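Local structure of maltose-binding protein MalE1 (Thermotoga maritima, 6DTU) at residues A62-E68 against M331-P335; I104-A110 against F260-F266; E144-T150 against Q222-I227. The protein binds maltotetraose in a cleft and probably serves as the solute-binding component of a maltose and maltodextrin transport system. One frame throughout, in Å; residues are numbered along the deposited sequence.

Contact 1. Residues A62-E68 against M331-P335; sequences AHDWVGE and MPNVP. With GLC (alpha-D-glucopyranose), chain C.
This contact forms part of the maltotetraose pocket, to which A62, D64, W65 and M331 belong. Segment 62-68 leaves a strand at A62, passes through helical phi/psi values at H63-W65 and is regular helix by V66-E68. Segment 331-335 is irregular: M331, P332 and V334 are extended, while N333 (phi/psi -113/8) and P335 (-58/-28) are not. The CA atoms of D64 and N333 are 4.0 Å apart, as are those of E68 and P335. H63 (chi1 p) NE2 donates to M331 O at 2.8 Å; its ND1 pairs with V263 N. G67 N makes a weak bond to N333 O, 2.8 Å. A CB at G67 would clash with N333 O; glycine permits this approach. In this periplasmic-binding-protein fold, the turn from strand 58-62 into helix 66-71 places D64 and W65 at the sugar. D64 (chi1 p) receives two bonds from glucose of chain C: O2 to OD1 at 2.7 Å and O3 to OD2 at 2.8 Å. W65 NE1 donates to the same O3 at 2.9 Å. M331 CE packs 4.1 Å from A62 CB. Water 1 accepts from E68 N at 2.9 Å and lies 2.6 Å from D64 O and 2.9 Å from V334 O.

Contact 2. Residues I104-A110 against F260-F266; sequences IPYAMEA and FVGVQGF. With GLC (alpha-D-glucopyranose), chain B.
P105 CB and V263 CG1 touch at 3.7 Å on one face of an antiparallel strand pair broken by a classic beta bulge. M108 extends this face, its CB 4.2 Å from V263 CG2 and its CE 3.7 Å from V261 CG1. Across the sheet, Y106 CD2 lies 3.7 Å from F266 CE2, with ring planes at 55°. The strand axes approach to 4.2 Å, their directions 135° apart. I104-F266, A107-Q264 and E109-G262 are hydrogen-bonded pairs; P105-G265 and M108-V263 are non-hydrogen-bonded. I104 N reaches F266 O at 2.9 Å, and F266 N reaches I104 O at 2.8 Å. At the bulge, Y106 (phi/psi -112/-19) and A107 both face Q264. Y106 N donates to Q264 O at 2.8 Å, A107 N weakly to the same oxygen at 3.5 Å, and Q264 N to A107 O at 2.8 Å. G262 N bonds E109 O at 3.0 Å; E109 N to G262 O, 2.9 Å, is weak. The polar edge lies in the sugar pocket. E109 (chi1 p) forms a salt bridge with R301 through OE1. Q264 NE2 (chi1 m, chi2 m) donates to E109 OE2 at 2.9 Å. Chain B GLC O2 donates to E109 OE2 at 2.6 Å.

Contact 3. Residues E144-T150 against Q222-I227; sequences EVRGFIT and QAAMII
Q222 opens a parallel pairing: Q222 O accepts from R146 N at 2.8 Å. The two segments run 14° apart end to end, in one-to-one register from V145-Q222 to T150-I227. A223 bridges R146 with CA atoms 4.6 Å apart, and its CB meets I149 CD1 at 3.8 Å. A224 N donates to R146 O at 2.9 Å. Here both segments turn a corner, with phi/psi -80/-40 at A224 and -66/-40 at G147. M225 N makes a weak bond to G147 O at 3.3 Å, while M225 O accepts from I149 N at 3.0 Å. The F148 ring (chi1 t) comes in beside M225, CD1 to CB 4.0 Å. I226 bridges I149 at a CA distance of 4.9 Å, with I226 CG2 4.2 Å from I149 CB. I227 N bonds weakly to I149 O, 3.4 Å. I227 O accepts from T150 OG1 at 3.0 Å, and I227 CD1 meets F148 CZ at 3.7 Å. R146 folds back, NH2 to F148 O 2.8 Å, and forms a salt bridge with D209. Helices 127-140 and 211-219 pack onto this pair. Edge strand 146-149 pairs in parallel with 223-228 in the four-stranded mixed sheet of an alpha/beta lobe of the binding-protein fold.

Overall arrangement
Contacts 1 and 2 are neighbours, with centres 11 Å apart. They touch through H63 ND1 and V263 N, 2.9 Å, and through M331 N and V261 O, 3.0 Å. Strands 58-62, 100-109, 260-268 and 329-330, at these contacts, belong to one mixed sheet. Contact 3 lies in a separate four-stranded sheet, its centre 31 Å from contact 1 and 26 Å from contact 2, touching neither. Along the chain, contact 3 lies within the loop closed by contact 2, which lies within that closed by contact 1. The chain thus passes between the two sheets and returns, as in two-lobed binding proteins. Contacts 1 and 2 both hold sugar-binding residues; contact 3, strand pairing in the other lobe, holds none.

Contact 1. Residues A62-E68 against M331-P335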
loop_
_atom_site.group_PDB
_atom_site.type_symbol
_atom_site.label_atom_id
_atom_site.label_comp_id
_atom_site.label_asym_id
_atom_site.label_seq_id
_atom_site.Cartn_x
_atom_site.Cartn_y
_atom_site.Cartn_z
ATOM N N ALA A 62 -0.588 1.106 -7.262
ATOM C CA ALA A 62 -1.762 0.811 -6.446
ATOM C C ALA A 62 -3.059 1.264 -7.095
ATOM O O ALA A 62 -3.092 2.188 -7.913
ATOM C CB ALA A 62 -1.629 1.424 -5.055
ATOM N N HIS A 63 -4.145 0.593 -6.707
ATOM C CA HIS A 63 -5.418 0.798 -7.381
ATOM C C HIS A 63 -6.053 2.142 -7.060
ATOM O O HIS A 63 -6.939 2.579 -7.805
ATOM C CB HIS A 63 -6.393 -0.321 -7.035
ATOM C CG HIS A 63 -7.020 -0.165 -5.688
ATOM N ND1 HIS A 63 -6.461 -0.691 -4.544
ATOM C CD2 HIS A 63 -8.160 0.451 -5.304
ATOM C CE1 HIS A 63 -7.232 -0.401 -3.509
ATOM N NE2 HIS A 63 -8.274 0.280 -3.944
ATOM N N ASP A 64 -5.650 2.803 -5.973
ATOM C CA ASP A 64 -6.222 4.126 -5.710
ATOM C C ASP A 64 -5.902 5.113 -6.821
ATOM O O ASP A 64 -6.597 6.125 -6.946
ATOM C CB ASP A 64 -5.748 4.703 -4.368
ATOM C CG ASP A 64 -4.231 4.914 -4.313
ATOM O OD1 ASP A 64 -3.514 3.891 -4.337
ATOM O OD2 ASP A 64 -3.782 6.081 -4.233
ATOM N N TRP A 65 -4.883 4.837 -7.641
ATOM C CA TRP A 65 -4.539 5.731 -8.740
ATOM C C TRP A 65 -5.551 5.683 -9.879
ATOM O O TRP A 65 -5.577 6.611 -10.694
ATOM C CB TRP A 65 -3.207 5.322 -9.356
ATOM C CG TRP A 65 -2.031 5.226 -8.449
ATOM C CD1 TRP A 65 -1.960 5.580 -7.128
ATOM C CD2 TRP A 65 -0.736 4.752 -8.818
ATOM N NE1 TRP A 65 -0.681 5.362 -6.653
ATOM C CE2 TRP A 65 0.085 4.845 -7.669
ATOM C CE3 TRP A 65 -0.188 4.250 -10.010
ATOM C CZ2 TRP A 65 1.440 4.468 -7.679
ATOM C CZ3 TRP A 65 1.158 3.859 -10.013
ATOM C CH2 TRP A 65 1.938 3.942 -8.849
ATOM N N VAL A 66 -6.393 4.646 -9.952
ATOM C CA VAL A 66 -7.090 4.330 -11.203
ATOM C C VAL A 66 -8.026 5.459 -11.628
ATOM O O VAL A 66 -8.022 5.879 -12.789
ATOM C CB VAL A 66 -7.827 2.980 -11.102
ATOM C CG1 VAL A 66 -8.761 2.807 -12.275
ATOM C CG2 VAL A 66 -6.854 1.837 -11.046
ATOM N N GLY A 67 -8.891 5.925 -10.719
ATOM C CA GLY A 67 -9.872 6.931 -11.109
ATOM C C GLY A 67 -9.252 8.206 -11.654
ATOM O O GLY A 67 -9.652 8.704 -12.709
ATOM N N GLU A 68 -8.257 8.749 -10.949
ATOM C CA GLU A 68 -7.582 9.949 -11.434
ATOM C C GLU A 68 -6.962 9.716 -12.813
ATOM O O GLU A 68 -7.118 10.537 -13.723
ATOM C CB GLU A 68 -6.529 10.396 -10.422
ATOM C CG GLU A 68 -5.750 11.633 -10.858
ATOM C CD GLU A 68 -4.632 12.004 -9.914
ATOM O OE1 GLU A 68 -4.241 11.177 -9.060
ATOM O OE2 GLU A 68 -4.118 13.132 -10.039
ATOM N N MET A 331 -8.913 1.063 -0.128
ATOM C CA MET A 331 -8.703 2.451 -0.511
ATOM C C MET A 331 -9.701 2.809 -1.601
ATOM O O MET A 331 -9.987 1.984 -2.468
ATOM C CB MET A 331 -7.297 2.679 -1.076
ATOM C CG MET A 331 -6.166 2.523 -0.112
ATOM S SD MET A 331 -4.594 3.020 -0.837
ATOM C CE MET A 331 -4.221 1.650 -1.927
ATOM N N PRO A 332 -10.287 3.999 -1.566
ATOM C CA PRO A 332 -11.062 4.457 -2.724
ATOM C C PRO A 332 -10.190 4.575 -3.958
ATOM O O PRO A 332 -8.996 4.860 -3.874
ATOM C CB PRO A 332 -11.551 5.838 -2.299
ATOM C CG PRO A 332 -11.546 5.807 -0.831
ATOM C CD PRO A 332 -10.385 4.933 -0.432
ATOM N N ASN A 333 -10.801 4.389 -5.119
ATOM C CA ASN A 333 -10.089 4.647 -6.361
ATOM C C ASN A 333 -10.658 5.840 -7.115
ATOM O O ASN A 333 -10.234 6.107 -8.238
ATOM C CB ASN A 333 -9.965 3.398 -7.249
ATOM C CG ASN A 333 -11.235 3.059 -8.018
ATOM O OD1 ASN A 333 -12.274 3.703 -7.883
ATOM N ND2 ASN A 333 -11.144 2.036 -8.860
ATOM N N VAL A 334 -11.576 6.582 -6.503
ATOM C CA VAL A 334 -12.216 7.722 -7.162
ATOM C C VAL A 334 -11.182 8.814 -7.408
ATOM O O VAL A 334 -10.169 8.861 -6.696
ATOM C CB VAL A 334 -13.427 8.198 -6.347
ATOM C CG1 VAL A 334 -14.446 7.084 -6.283
ATOM C CG2 VAL A 334 -13.008 8.657 -4.949
ATOM N N PRO A 335 -11.360 9.692 -8.402
ATOM C CA PRO A 335 -10.341 10.732 -8.640
ATOM C C PRO A 335 -10.091 11.605 -7.438
ATOM O O PRO A 335 -8.987 12.140 -7.293
ATOM C CB PRO A 335 -10.913 11.554 -9.804
ATOM C CG PRO A 335 -11.900 10.659 -10.448
ATOM C CD PRO A 335 -12.443 9.738 -9.394
HETATM C C1 GLC C . -0.595 4.793 -0.692
HETATM C C2 GLC C . -1.209 5.127 -1.994
HETATM C C3 GLC C . -0.419 6.166 -2.729
HETATM C C4 GLC C . -0.297 7.419 -1.955
HETATM C C5 GLC C . 0.359 7.147 -0.578
HETATM C C6 GLC C . 0.347 8.283 0.249
HETATM O O2 GLC C . -1.256 3.921 -2.808
HETATM O O3 GLC C . -1.065 6.450 -4.011
HETATM O O4 GLC C . 0.556 8.324 -2.709
HETATM O O5 GLC C . -0.457 6.017 0.126
HETATM O O6 GLC C . 1.009 7.957 1.452
HETATM O O HOH W 1 -7.780 8.152 -8.156
#

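Contact 2. Residues I104-A110 against F260-F266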
loop_
_atom_site.group_PDB
_atom_site.type_symbol
_atom_site.label_atom_id
_atom_site.label_comp_id
_atom_site.label_asym_id
_atom_site.label_seq_id
_atom_site.Cartn_x
_atom_site.Cartn_y
_atom_site.Cartn_z
ATOM N N ILE A 104 -4.190 -4.941 -14.718
ATOM C CA ILE A 104 -4.105 -6.352 -14.353
ATOM C C ILE A 104 -3.559 -6.436 -12.939
ATOM O O ILE A 104 -2.365 -6.134 -12.706
ATOM C CB ILE A 104 -3.270 -7.153 -15.364
ATOM C CG1 ILE A 104 -3.900 -7.083 -16.766
ATOM C CG2 ILE A 104 -3.206 -8.625 -14.946
ATOM C CD1 ILE A 104 -3.517 -8.213 -17.697
ATOM N N PRO A 105 -4.360 -6.834 -11.952
ATOM C CA PRO A 105 -3.892 -6.912 -10.563
ATOM C C PRO A 105 -3.053 -8.157 -10.338
ATOM O O PRO A 105 -3.336 -9.240 -10.864
ATOM C CB PRO A 105 -5.198 -7.022 -9.770
ATOM C CG PRO A 105 -6.122 -7.745 -10.733
ATOM C CD PRO A 105 -5.762 -7.271 -12.098
ATOM N N TYR A 106 -2.001 -8.008 -9.545
ATOM C CA TYR A 106 -1.208 -9.172 -9.181
ATOM C C TYR A 106 -1.309 -9.547 -7.708
ATOM O O TYR A 106 -1.005 -10.694 -7.361
ATOM C CB TYR A 106 0.262 -9.017 -9.622
ATOM C CG TYR A 106 1.163 -8.150 -8.751
ATOM C CD1 TYR A 106 1.829 -8.679 -7.659
ATOM C CD2 TYR A 106 1.414 -6.826 -9.086
ATOM C CE1 TYR A 106 2.653 -7.893 -6.883
ATOM C CE2 TYR A 106 2.242 -6.041 -8.318
ATOM C CZ TYR A 106 2.865 -6.591 -7.230
ATOM O OH TYR A 106 3.705 -5.801 -6.468
ATOM N N ALA A 107 -1.735 -8.636 -6.842
ATOM C CA ALA A 107 -1.804 -8.949 -5.419
ATOM C C ALA A 107 -2.636 -7.904 -4.703
ATOM O O ALA A 107 -2.760 -6.764 -5.163
ATOM C CB ALA A 107 -0.411 -8.964 -4.777
ATOM N N MET A 108 -3.196 -8.298 -3.570
ATOM C CA MET A 108 -3.710 -7.342 -2.598
ATOM C C MET A 108 -2.811 -7.341 -1.365
ATOM O O MET A 108 -1.886 -8.150 -1.235
ATOM C CB MET A 108 -5.174 -7.615 -2.231
ATOM C CG MET A 108 -5.367 -8.888 -1.464
ATOM S SD MET A 108 -7.065 -9.105 -0.866
ATOM C CE MET A 108 -6.959 -8.356 0.763
ATOM N N GLU A 109 -3.079 -6.403 -0.460
ATOM C CA GLU A 109 -2.170 -6.205 0.659
ATOM C C GLU A 109 -2.855 -5.358 1.719
ATOM O O GLU A 109 -3.827 -4.645 1.444
ATOM C CB GLU A 109 -0.894 -5.485 0.204
ATOM C CG GLU A 109 -1.200 -4.079 -0.326
ATOM C CD GLU A 109 -0.080 -3.474 -1.130
ATOM O OE1 GLU A 109 0.880 -4.190 -1.468
ATOM O OE2 GLU A 109 -0.168 -2.266 -1.412
ATOM N N ALA A 110 -2.320 -5.433 2.940
ATOM C CA ALA A 110 -2.665 -4.513 4.016
ATOM C C ALA A 110 -1.523 -4.545 5.011
ATOM O O ALA A 110 -0.854 -5.571 5.167
ATOM C CB ALA A 110 -3.948 -4.948 4.731
ATOM N N PHE A 260 -6.057 0.182 5.651
ATOM C CA PHE A 260 -6.373 0.219 4.230
ATOM C C PHE A 260 -6.095 -1.135 3.589
ATOM O O PHE A 260 -5.128 -1.825 3.929
ATOM C CB PHE A 260 -5.499 1.264 3.527
ATOM C CG PHE A 260 -6.068 2.670 3.496
ATOM C CD1 PHE A 260 -7.342 2.945 2.998
ATOM C CD2 PHE A 260 -5.301 3.732 3.932
ATOM C CE1 PHE A 260 -7.827 4.277 2.959
ATOM C CE2 PHE A 260 -5.779 5.024 3.910
ATOM C CZ PHE A 260 -7.031 5.297 3.419
ATOM N N VAL A 261 -6.939 -1.514 2.637
ATOM C CA VAL A 261 -6.649 -2.630 1.743
ATOM C C VAL A 261 -6.298 -2.073 0.367
ATOM O O VAL A 261 -7.018 -1.218 -0.164
ATOM C CB VAL A 261 -7.810 -3.637 1.706
ATOM C CG1 VAL A 261 -7.607 -4.682 0.608
ATOM C CG2 VAL A 261 -7.943 -4.289 3.076
ATOM N N GLY A 262 -5.155 -2.493 -0.171
ATOM C CA GLY A 262 -4.695 -2.025 -1.468
ATOM C C GLY A 262 -4.550 -3.183 -2.436
ATOM O O GLY A 262 -4.307 -4.316 -2.029
ATOM N N VAL A 263 -4.719 -2.892 -3.724
ATOM C CA VAL A 263 -4.476 -3.872 -4.780
ATOM C C VAL A 263 -3.390 -3.305 -5.683
ATOM O O VAL A 263 -3.439 -2.125 -6.043
ATOM C CB VAL A 263 -5.762 -4.222 -5.558
ATOM C CG1 VAL A 263 -5.488 -5.360 -6.514
ATOM C CG2 VAL A 263 -6.880 -4.604 -4.579
ATOM N N GLN A 264 -2.375 -4.114 -5.981
ATOM C CA GLN A 264 -1.252 -3.718 -6.830
ATOM C C GLN A 264 -1.443 -4.363 -8.194
ATOM O O GLN A 264 -1.917 -5.502 -8.281
ATOM C CB GLN A 264 0.075 -4.213 -6.235
ATOM C CG GLN A 264 0.451 -3.594 -4.891
ATOM C CD GLN A 264 1.015 -2.201 -5.042
ATOM O OE1 GLN A 264 1.662 -1.876 -6.043
ATOM N NE2 GLN A 264 0.791 -1.365 -4.039
ATOM N N GLY A 265 -1.120 -3.625 -9.256
ATOM C CA GLY A 265 -1.368 -4.104 -10.602
ATOM C C GLY A 265 -0.612 -3.326 -11.658
ATOM O O GLY A 265 0.103 -2.363 -11.380
ATOM N N PHE A 266 -0.795 -3.782 -12.888
ATOM C CA PHE A 266 -0.116 -3.263 -14.064
ATOM C C PHE A 266 -1.103 -2.430 -14.870
ATOM O O PHE A 266 -2.170 -2.925 -15.252
ATOM C CB PHE A 266 0.370 -4.429 -14.930
ATOM C CG PHE A 266 1.395 -5.327 -14.263
ATOM C CD1 PHE A 266 2.757 -5.148 -14.519
ATOM C CD2 PHE A 266 1.009 -6.353 -13.397
ATOM C CE1 PHE A 266 3.735 -5.973 -13.906
ATOM C CE2 PHE A 266 1.983 -7.176 -12.772
ATOM C CZ PHE A 266 3.343 -6.981 -13.033
HETATM C C1 GLC B . 2.941 0.929 0.208
HETATM C C2 GLC B . 1.569 0.674 -0.298
HETATM C C3 GLC B . 1.041 1.836 -1.006
HETATM C C4 GLC B . 1.027 3.063 -0.118
HETATM C C5 GLC B . 2.436 3.358 0.478
HETATM C C6 GLC B . 2.406 4.348 1.515
HETATM O O2 GLC B . 1.667 -0.413 -1.264
HETATM O O3 GLC B . -0.363 1.607 -1.401
HETATM O O4 GLC B . 0.668 4.249 -0.910
HETATM O O5 GLC B . 2.900 2.064 1.134
HETATM O O6 GLC B . 3.735 4.773 1.771
#

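Contact 3. Residues E144-T150 against Q222-I227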
loop_
_atom_site.group_PDB
_atom_site.type_symbol
_atom_site.label_atom_id
_atom_site.label_comp_id
_atom_site.label_asym_id
_atom_site.label_seq_id
_atom_site.Cartn_x
_atom_site.Cartn_y
_atom_site.Cartn_z
ATOM N N GLU A 144 19.564 1.125 21.692
ATOM C CA GLU A 144 20.102 0.447 20.515
ATOM C C GLU A 144 19.047 -0.342 19.747
ATOM O O GLU A 144 19.291 -0.717 18.595
ATOM C CB GLU A 144 21.234 -0.498 20.927
ATOM C CG GLU A 144 22.156 0.059 22.007
ATOM C CD GLU A 144 23.318 -0.871 22.328
ATOM O OE1 GLU A 144 23.664 -1.713 21.472
ATOM O OE2 GLU A 144 23.881 -0.767 23.438
ATOM N N VAL A 145 17.902 -0.631 20.360
ATOM C CA VAL A 145 16.793 -1.312 19.699
ATOM C C VAL A 145 15.535 -0.513 19.986
ATOM O O VAL A 145 15.228 -0.235 21.148
ATOM C CB VAL A 145 16.606 -2.751 20.221
ATOM C CG1 VAL A 145 15.506 -3.472 19.449
ATOM C CG2 VAL A 145 17.916 -3.540 20.143
ATOM N N ARG A 146 14.770 -0.207 18.943
ATOM C CA ARG A 146 13.520 0.508 19.117
ATOM C C ARG A 146 12.426 -0.507 19.410
ATOM O O ARG A 146 12.326 -1.533 18.732
ATOM C CB ARG A 146 13.177 1.268 17.833
ATOM C CG ARG A 146 13.833 2.637 17.687
ATOM C CD ARG A 146 13.226 3.657 18.673
ATOM N NE ARG A 146 11.808 3.867 18.379
ATOM C CZ ARG A 146 11.336 4.722 17.480
ATOM N NH1 ARG A 146 12.155 5.495 16.772
ATOM N NH2 ARG A 146 10.026 4.813 17.290
ATOM N N GLY A 147 11.623 -0.227 20.437
ATOM C CA GLY A 147 10.515 -1.113 20.760
ATOM C C GLY A 147 9.441 -1.144 19.688
ATOM O O GLY A 147 8.913 -2.214 19.372
ATOM N N PHE A 148 9.117 0.015 19.107
ATOM C CA PHE A 148 8.046 0.107 18.121
ATOM C C PHE A 148 8.325 1.267 17.176
ATOM O O PHE A 148 8.726 2.348 17.615
ATOM C CB PHE A 148 6.690 0.315 18.806
ATOM C CG PHE A 148 5.549 0.490 17.849
ATOM C CD1 PHE A 148 5.026 -0.601 17.162
ATOM C CD2 PHE A 148 5.040 1.760 17.591
ATOM C CE1 PHE A 148 3.995 -0.434 16.239
ATOM C CE2 PHE A 148 4.000 1.938 16.681
ATOM C CZ PHE A 148 3.480 0.831 16.005
ATOM N N ILE A 149 8.126 1.032 15.875
ATOM C CA ILE A 149 8.236 2.074 14.858
ATOM C C ILE A 149 7.154 1.887 13.801
ATOM O O ILE A 149 6.928 0.778 13.310
ATOM C CB ILE A 149 9.610 2.112 14.149
ATOM C CG1 ILE A 149 10.776 1.839 15.091
ATOM C CG2 ILE A 149 9.813 3.472 13.469
ATOM C CD1 ILE A 149 12.095 1.777 14.320
ATOM N N THR A 150 6.552 2.996 13.388
ATOM C CA THR A 150 5.888 3.063 12.095
ATOM C C THR A 150 6.094 4.470 11.554
ATOM O O THR A 150 6.748 5.305 12.190
ATOM C CB THR A 150 4.424 2.611 12.150
ATOM O OG1 THR A 150 3.941 2.466 10.807
ATOM C CG2 THR A 150 3.565 3.652 12.876
ATOM N N GLN A 222 17.248 -3.888 14.528
ATOM C CA GLN A 222 17.245 -2.840 15.536
ATOM C C GLN A 222 15.839 -2.401 15.930
ATOM O O GLN A 222 15.687 -1.329 16.516
ATOM C CB GLN A 222 18.078 -1.641 15.086
ATOM C CG GLN A 222 19.525 -1.975 14.752
ATOM C CD GLN A 222 20.254 -0.788 14.163
ATOM O OE1 GLN A 222 19.854 -0.250 13.131
ATOM N NE2 GLN A 222 21.319 -0.362 14.824
ATOM N N ALA A 223 14.807 -3.154 15.558
ATOM C CA ALA A 223 13.440 -2.804 15.919
ATOM C C ALA A 223 12.636 -4.060 16.235
ATOM O O ALA A 223 12.631 -5.028 15.466
ATOM C CB ALA A 223 12.740 -1.930 14.864
ATOM N N ALA A 224 11.938 -4.030 17.363
ATOM C CA ALA A 224 11.216 -5.212 17.806
ATOM C C ALA A 224 9.885 -5.374 17.079
ATOM O O ALA A 224 9.498 -6.501 16.750
ATOM C CB ALA A 224 11.015 -5.155 19.314
ATOM N N MET A 225 9.159 -4.275 16.854
ATOM C CA MET A 225 7.822 -4.323 16.278
ATOM C C MET A 225 7.619 -3.132 15.364
ATOM O O MET A 225 7.962 -2.001 15.727
ATOM C CB MET A 225 6.762 -4.212 17.375
ATOM C CG MET A 225 6.762 -5.402 18.320
ATOM S SD MET A 225 5.603 -5.237 19.703
ATOM C CE MET A 225 6.280 -3.854 20.624
ATOM N N ILE A 226 6.990 -3.380 14.213
ATOM C CA ILE A 226 6.607 -2.317 13.297
ATOM C C ILE A 226 5.207 -2.566 12.755
ATOM O O ILE A 226 4.643 -3.656 12.881
ATOM C CB ILE A 226 7.598 -2.145 12.130
ATOM C CG1 ILE A 226 7.614 -3.403 11.259
ATOM C CG2 ILE A 226 8.987 -1.788 12.665
ATOM C CD1 ILE A 226 8.522 -3.255 10.048
ATOM N N ILE A 227 4.635 -1.526 12.159
ATOM C CA ILE A 227 3.419 -1.667 11.367
ATOM C C ILE A 227 3.770 -1.371 9.918
ATOM O O ILE A 227 4.048 -0.224 9.554
ATOM C CB ILE A 227 2.273 -0.785 11.873
ATOM C CG1 ILE A 227 1.844 -1.262 13.261
ATOM C CG2 ILE A 227 1.090 -0.917 10.922
ATOM C CD1 ILE A 227 0.741 -0.414 13.898
#